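PDB 3RD6: Mll3558 protein from Mesorhizobium loti, which is of unknown function but belongs to the AHA1 family, related to activators of the Hsp90 ATPase, and has a Bet v 1-like fold. Local coordinates for residues F50-G55 with A74-I79; I85-R90 with S101-E106. All coordinates share one frame; numbering follows the deposited sequence.

Interaction 1. Residues F50-G55 with A74-I79; sequences FDFRVG and AQFQDI
F76 touches every residue of the loop 50-55, and its ring is the centre of an aromatic cluster with F50 and F52. F52 presents its edge to one face of the F76 ring, CD1 of F52 lying 3.6 Å from CZ of F76, with the two planes at 71°. Toward F50 the roles reverse: F76 turns its own edge to the F50 face in an offset edge-to-face pair, centroids 5.8 Å apart. F52 can reach inward because its CG stands anti to the backbone N (chi1 -161°), and it takes a second partner over a ring face, where CD1 of I79 makes a CH-pi contact 3.6 Å from the centroid. The rings suit this corner by their broad apolar faces and edges, and the CD1 methyl of I79 is slim enough to sit over one face of F52.

V54 adds a looser aliphatic contact, its CG2 4.4 Å from CG1 of I79. One polar bond crosses: the N-H of G55 points almost straight (174°) at the carbonyl O of F76, 2.9 Å from N to O. Glycine suits that place because its positive phi would press a side chain against the preceding carbonyl. Within the loop, R53 NE forms a salt bridge with D51 OD2 at 2.8 Å, pairing two charges at the outer side.

Beneath these residues lies the helical side of the fold. F52 packs on F24 and A28 of helix 20-28, I79 also touches F24, and F50 rests on K30 and V33 of helix 30-36, while strand 84-93 flanks strand 70-80 along its other edge.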
loop_
_atom_site.group_PDB
_atom_site.type_symbol
_atom_site.label_atom_id
_atom_site.label_comp_id
_atom_site.label_asym_id
_atom_site.label_seq_id
_atom_site.Cartn_x
_atom_site.Cartn_y
_atom_site.Cartn_z
ATOM N N PHE A 50 -4.613 12.963 -11.065
ATOM C CA PHE A 50 -5.397 11.749 -10.880
ATOM C C PHE A 50 -5.325 10.929 -12.165
ATOM O O PHE A 50 -5.861 11.333 -13.195
ATOM C CB PHE A 50 -6.850 12.127 -10.582
ATOM C CG PHE A 50 -7.721 10.978 -10.156
ATOM C CD1 PHE A 50 -7.626 10.459 -8.880
ATOM C CD2 PHE A 50 -8.683 10.459 -11.017
ATOM C CE1 PHE A 50 -8.476 9.445 -8.462
ATOM C CE2 PHE A 50 -9.534 9.448 -10.606
ATOM C CZ PHE A 50 -9.428 8.944 -9.324
ATOM N N ASP A 51 -4.641 9.792 -12.107
ATOM C CA ASP A 51 -4.519 8.921 -13.263
ATOM C C ASP A 51 -5.108 7.575 -12.875
ATOM O O ASP A 51 -4.405 6.700 -12.366
ATOM C CB ASP A 51 -3.049 8.777 -13.666
ATOM C CG ASP A 51 -2.855 7.829 -14.846
ATOM O OD1 ASP A 51 -3.871 7.291 -15.364
ATOM O OD2 ASP A 51 -1.679 7.625 -15.242
ATOM N N PHE A 52 -6.404 7.413 -13.131
ATOM C CA PHE A 52 -7.118 6.192 -12.768
ATOM C C PHE A 52 -6.847 4.953 -13.613
ATOM O O PHE A 52 -7.554 4.692 -14.575
ATOM C CB PHE A 52 -8.621 6.461 -12.730
ATOM C CG PHE A 52 -9.384 5.437 -11.964
ATOM C CD1 PHE A 52 -9.257 5.354 -10.572
ATOM C CD2 PHE A 52 -10.204 4.520 -12.628
ATOM C CE1 PHE A 52 -9.929 4.368 -9.856
ATOM C CE2 PHE A 52 -10.883 3.527 -11.922
ATOM C CZ PHE A 52 -10.747 3.450 -10.532
ATOM N N ARG A 53 -5.823 4.191 -13.222
ATOM C CA ARG A 53 -5.417 2.946 -13.892
ATOM C C ARG A 53 -4.442 2.197 -12.985
ATOM O O ARG A 53 -3.786 2.812 -12.147
ATOM C CB ARG A 53 -4.727 3.245 -15.218
ATOM C CG ARG A 53 -3.381 3.908 -15.073
ATOM C CD ARG A 53 -2.772 4.239 -16.428
ATOM N NE ARG A 53 -1.561 5.043 -16.295
ATOM C CZ ARG A 53 -0.359 4.553 -16.014
ATOM N NH1 ARG A 53 -0.189 3.244 -15.849
ATOM N NH2 ARG A 53 0.671 5.382 -15.854
ATOM N N VAL A 54 -4.353 0.878 -13.108
ATOM C CA VAL A 54 -3.406 0.152 -12.272
ATOM C C VAL A 54 -2.031 0.688 -12.655
ATOM O O VAL A 54 -1.731 0.827 -13.828
ATOM C CB VAL A 54 -3.439 -1.373 -12.544
ATOM C CG1 VAL A 54 -2.500 -2.098 -11.571
ATOM C CG2 VAL A 54 -4.862 -1.898 -12.419
ATOM N N GLY A 55 -1.199 0.988 -11.667
ATOM C CA GLY A 55 0.118 1.524 -11.963
ATOM C C GLY A 55 0.056 3.042 -12.002
ATOM O O GLY A 55 1.055 3.736 -11.831
ATOM N N ALA A 74 -0.547 8.628 -3.893
ATOM C CA ALA A 74 -1.143 7.311 -3.988
ATOM C C ALA A 74 -0.885 6.631 -5.333
ATOM O O ALA A 74 -0.647 7.291 -6.320
ATOM C CB ALA A 74 -2.644 7.416 -3.740
ATOM N N GLN A 75 -0.920 5.301 -5.355
ATOM C CA GLN A 75 -0.748 4.544 -6.597
ATOM C C GLN A 75 -1.795 3.437 -6.653
ATOM O O GLN A 75 -1.996 2.734 -5.672
ATOM C CB GLN A 75 0.637 3.912 -6.693
ATOM C CG GLN A 75 1.017 3.603 -8.146
ATOM C CD GLN A 75 2.209 2.664 -8.304
ATOM O OE1 GLN A 75 2.130 1.472 -7.985
ATOM N NE2 GLN A 75 3.324 3.204 -8.815
ATOM N N PHE A 76 -2.470 3.291 -7.790
ATOM C CA PHE A 76 -3.495 2.271 -7.918
ATOM C C PHE A 76 -2.856 0.915 -8.079
ATOM O O PHE A 76 -1.943 0.743 -8.874
ATOM C CB PHE A 76 -4.452 2.620 -9.083
ATOM C CG PHE A 76 -5.333 3.772 -8.780
ATOM C CD1 PHE A 76 -6.360 3.633 -7.858
ATOM C CD2 PHE A 76 -5.062 5.024 -9.297
ATOM C CE1 PHE A 76 -7.102 4.734 -7.442
ATOM C CE2 PHE A 76 -5.801 6.143 -8.884
ATOM C CZ PHE A 76 -6.812 6.006 -7.960
ATOM N N GLN A 77 -3.340 -0.041 -7.294
ATOM C CA GLN A 77 -2.806 -1.406 -7.289
ATOM C C GLN A 77 -3.714 -2.408 -7.994
ATOM O O GLN A 77 -3.256 -3.430 -8.517
ATOM C CB GLN A 77 -2.587 -1.914 -5.835
ATOM C CG GLN A 77 -1.680 -1.080 -4.933
ATOM C CD GLN A 77 -0.258 -1.015 -5.422
ATOM O OE1 GLN A 77 0.294 -2.019 -5.869
ATOM N NE2 GLN A 77 0.357 0.166 -5.320
ATOM N N ASP A 78 -5.012 -2.145 -7.949
ATOM C CA ASP A 78 -5.966 -3.058 -8.565
ATOM C C ASP A 78 -7.320 -2.405 -8.759
ATOM O O ASP A 78 -7.798 -1.676 -7.886
ATOM C CB ASP A 78 -6.116 -4.318 -7.707
ATOM C CG ASP A 78 -7.114 -5.317 -8.293
ATOM O OD1 ASP A 78 -8.238 -5.440 -7.759
ATOM O OD2 ASP A 78 -6.781 -5.978 -9.299
ATOM N N ILE A 79 -7.914 -2.669 -9.923
ATOM C CA ILE A 79 -9.221 -2.136 -10.295
ATOM C C ILE A 79 -10.080 -3.221 -10.956
ATOM O O ILE A 79 -9.660 -3.861 -11.921
ATOM C CB ILE A 79 -9.104 -0.946 -11.302
ATOM C CG1 ILE A 79 -8.303 0.214 -10.699
ATOM C CG2 ILE A 79 -10.492 -0.476 -11.707
ATOM C CD1 ILE A 79 -8.108 1.401 -11.651
#

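Interaction 2. Residues I85-R90 with S101-E106; sequences IVFSYR and SLTTVE
F87 and T103 face each other in a hydrogen-bonded antiparallel pair: F87 N gives to T103 O at 2.9 Å, and T103 N returns a bond to F87 O at 2.6 Å. I85 with V105 and Y89 with S101 repeat this exchange, so six backbone bonds satisfy both N-H and C=O of every residue in these pairs. V86 and S88 turn their backbone polar groups to strand 70-80 instead, bonding Q77, D78 and Q75.

The side chains alternate between faces. T103 lays CB over one face of the F87 ring, 3.6 Å from the centroid, a CH-pi contact made possible by F87 chi1 of 67°, which folds the ring over the strand. An alanine in place of F87 would probably leave T103 CB without its aromatic cover and open a gap beside A74. T103 OG1 lies in plane at the Y89 edge and bonds weakly to OE2 of E120, whose OE1 is hydrogen-bonded to Y89 OH. On the opposite face V86 packs against L102, and T104 OG1 bonds H7 of the second subunit. Hydrogen-bonded and non-hydrogen-bonded pairs alternate as between antiparallel strands, and the consecutive strands 84-93 and 96-110 form a beta hairpin amid the sheet of a Bet v 1-like fold.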
loop_
_atom_site.group_PDB
_atom_site.type_symbol
_atom_site.label_atom_id
_atom_site.label_comp_id
_atom_site.label_asym_id
_atom_site.label_seq_id
_atom_site.Cartn_x
_atom_site.Cartn_y
_atom_site.Cartn_z
ATOM N N ILE A 85 -11.689 -1.313 -5.722
ATOM C CA ILE A 85 -10.620 -0.356 -5.947
ATOM C C ILE A 85 -9.575 -0.510 -4.851
ATOM O O ILE A 85 -9.893 -0.431 -3.664
ATOM C CB ILE A 85 -11.145 1.102 -5.960
ATOM C CG1 ILE A 85 -12.188 1.266 -7.074
ATOM C CG2 ILE A 85 -9.971 2.075 -6.143
ATOM C CD1 ILE A 85 -12.710 2.671 -7.250
ATOM N N VAL A 86 -8.334 -0.760 -5.262
ATOM C CA VAL A 86 -7.247 -0.912 -4.309
ATOM C C VAL A 86 -6.072 -0.014 -4.651
ATOM O O VAL A 86 -5.567 -0.004 -5.770
ATOM C CB VAL A 86 -6.722 -2.369 -4.236
ATOM C CG1 VAL A 86 -5.595 -2.458 -3.223
ATOM C CG2 VAL A 86 -7.848 -3.344 -3.854
ATOM N N PHE A 87 -5.654 0.760 -3.666
ATOM C CA PHE A 87 -4.522 1.643 -3.837
ATOM C C PHE A 87 -3.806 1.806 -2.500
ATOM O O PHE A 87 -4.383 1.639 -1.433
ATOM C CB PHE A 87 -4.954 3.023 -4.378
ATOM C CG PHE A 87 -5.789 3.836 -3.410
ATOM C CD1 PHE A 87 -7.164 3.746 -3.411
ATOM C CD2 PHE A 87 -5.184 4.727 -2.519
ATOM C CE1 PHE A 87 -7.912 4.527 -2.549
ATOM C CE2 PHE A 87 -5.938 5.516 -1.652
ATOM C CZ PHE A 87 -7.295 5.415 -1.671
ATOM N N SER A 88 -2.523 2.098 -2.587
ATOM C CA SER A 88 -1.682 2.337 -1.436
ATOM C C SER A 88 -1.441 3.837 -1.517
ATOM O O SER A 88 -1.696 4.454 -2.553
ATOM C CB SER A 88 -0.347 1.610 -1.592
ATOM O OG SER A 88 0.360 2.062 -2.737
ATOM N N TYR A 89 -0.957 4.424 -0.434
ATOM C CA TYR A 89 -0.683 5.849 -0.445
ATOM C C TYR A 89 0.086 6.227 0.782
ATOM O O TYR A 89 0.127 5.485 1.744
ATOM C CB TYR A 89 -1.980 6.670 -0.539
ATOM C CG TYR A 89 -2.762 6.809 0.741
ATOM C CD1 TYR A 89 -2.513 7.862 1.616
ATOM C CD2 TYR A 89 -3.758 5.895 1.077
ATOM C CE1 TYR A 89 -3.239 8.002 2.792
ATOM C CE2 TYR A 89 -4.486 6.031 2.251
ATOM C CZ TYR A 89 -4.220 7.085 3.105
ATOM O OH TYR A 89 -4.913 7.244 4.281
ATOM N N ARG A 90 0.741 7.374 0.716
ATOM C CA ARG A 90 1.501 7.885 1.844
ATOM C C ARG A 90 1.097 9.341 2.005
ATOM O O ARG A 90 0.826 10.043 1.031
ATOM C CB ARG A 90 3.002 7.774 1.603
ATOM C CG ARG A 90 3.510 8.546 0.410
ATOM C CD ARG A 90 5.019 8.422 0.339
ATOM N NE ARG A 90 5.595 8.961 -0.885
ATOM C CZ ARG A 90 5.330 8.523 -2.102
ATOM N NH1 ARG A 90 4.483 7.528 -2.284
ATOM N NH2 ARG A 90 5.923 9.085 -3.131
ATOM N N SER A 101 -0.237 3.670 3.864
ATOM C CA SER A 101 -1.268 2.676 4.057
ATOM C C SER A 101 -1.779 2.095 2.755
ATOM O O SER A 101 -1.377 2.490 1.669
ATOM C CB SER A 101 -2.431 3.255 4.891
ATOM O OG SER A 101 -2.555 4.642 4.755
ATOM N N LEU A 102 -2.652 1.118 2.890
ATOM C CA LEU A 102 -3.250 0.470 1.755
ATOM C C LEU A 102 -4.758 0.636 1.910
ATOM O O LEU A 102 -5.314 0.434 2.989
ATOM C CB LEU A 102 -2.879 -1.012 1.742
ATOM C CG LEU A 102 -3.304 -1.780 0.493
ATOM C CD1 LEU A 102 -2.570 -1.183 -0.714
ATOM C CD2 LEU A 102 -3.015 -3.264 0.631
ATOM N N THR A 103 -5.406 1.036 0.825
ATOM C CA THR A 103 -6.836 1.208 0.815
ATOM C C THR A 103 -7.473 0.223 -0.125
ATOM O O THR A 103 -6.944 -0.091 -1.182
ATOM C CB THR A 103 -7.232 2.592 0.367
ATOM O OG1 THR A 103 -6.819 3.533 1.361
ATOM C CG2 THR A 103 -8.736 2.687 0.190
ATOM N N THR A 104 -8.626 -0.274 0.291
ATOM C CA THR A 104 -9.409 -1.214 -0.487
ATOM C C THR A 104 -10.836 -0.700 -0.406
ATOM O O THR A 104 -11.346 -0.402 0.667
ATOM C CB THR A 104 -9.345 -2.649 0.107
ATOM O OG1 THR A 104 -7.977 -3.050 0.234
ATOM C CG2 THR A 104 -10.076 -3.636 -0.779
ATOM N N VAL A 105 -11.460 -0.551 -1.562
ATOM C CA VAL A 105 -12.846 -0.106 -1.653
ATOM C C VAL A 105 -13.622 -1.208 -2.373
ATOM O O VAL A 105 -13.329 -1.541 -3.524
ATOM C CB VAL A 105 -12.967 1.180 -2.475
ATOM C CG1 VAL A 105 -14.429 1.638 -2.523
ATOM C CG2 VAL A 105 -12.061 2.229 -1.902
ATOM N N GLU A 106 -14.599 -1.783 -1.686
ATOM C CA GLU A 106 -15.414 -2.831 -2.277
ATOM C C GLU A 106 -16.838 -2.318 -2.477
ATOM O O GLU A 106 -17.372 -1.590 -1.629
ATOM C CB GLU A 106 -15.428 -4.057 -1.370
ATOM C CG GLU A 106 -14.052 -4.477 -0.901
ATOM C CD GLU A 106 -14.067 -5.822 -0.215
ATOM O OE1 GLU A 106 -14.681 -6.750 -0.779
ATOM O OE2 GLU A 106 -13.456 -5.958 0.870
#

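Overall arrangement
The two contacts share one sheet and meet where strand 70-80 lies beside strand 84-93: Q77 and D78 both face V86 in a classic beta bulge, so V86 is shared by the bulge and the hairpin. Interaction 2 is the buried one, near the centre of the chain and ruled by repeated backbone bonds between neighbouring strands. Interaction 1 lies farther out and is only partly buried; there an irregular loop is held mainly by aromatic side chains, with one backbone bond across. F24 of helix 20-28 joins them, touching F52 and I79 in the first and I85 in the second. Both also reach the second subunit.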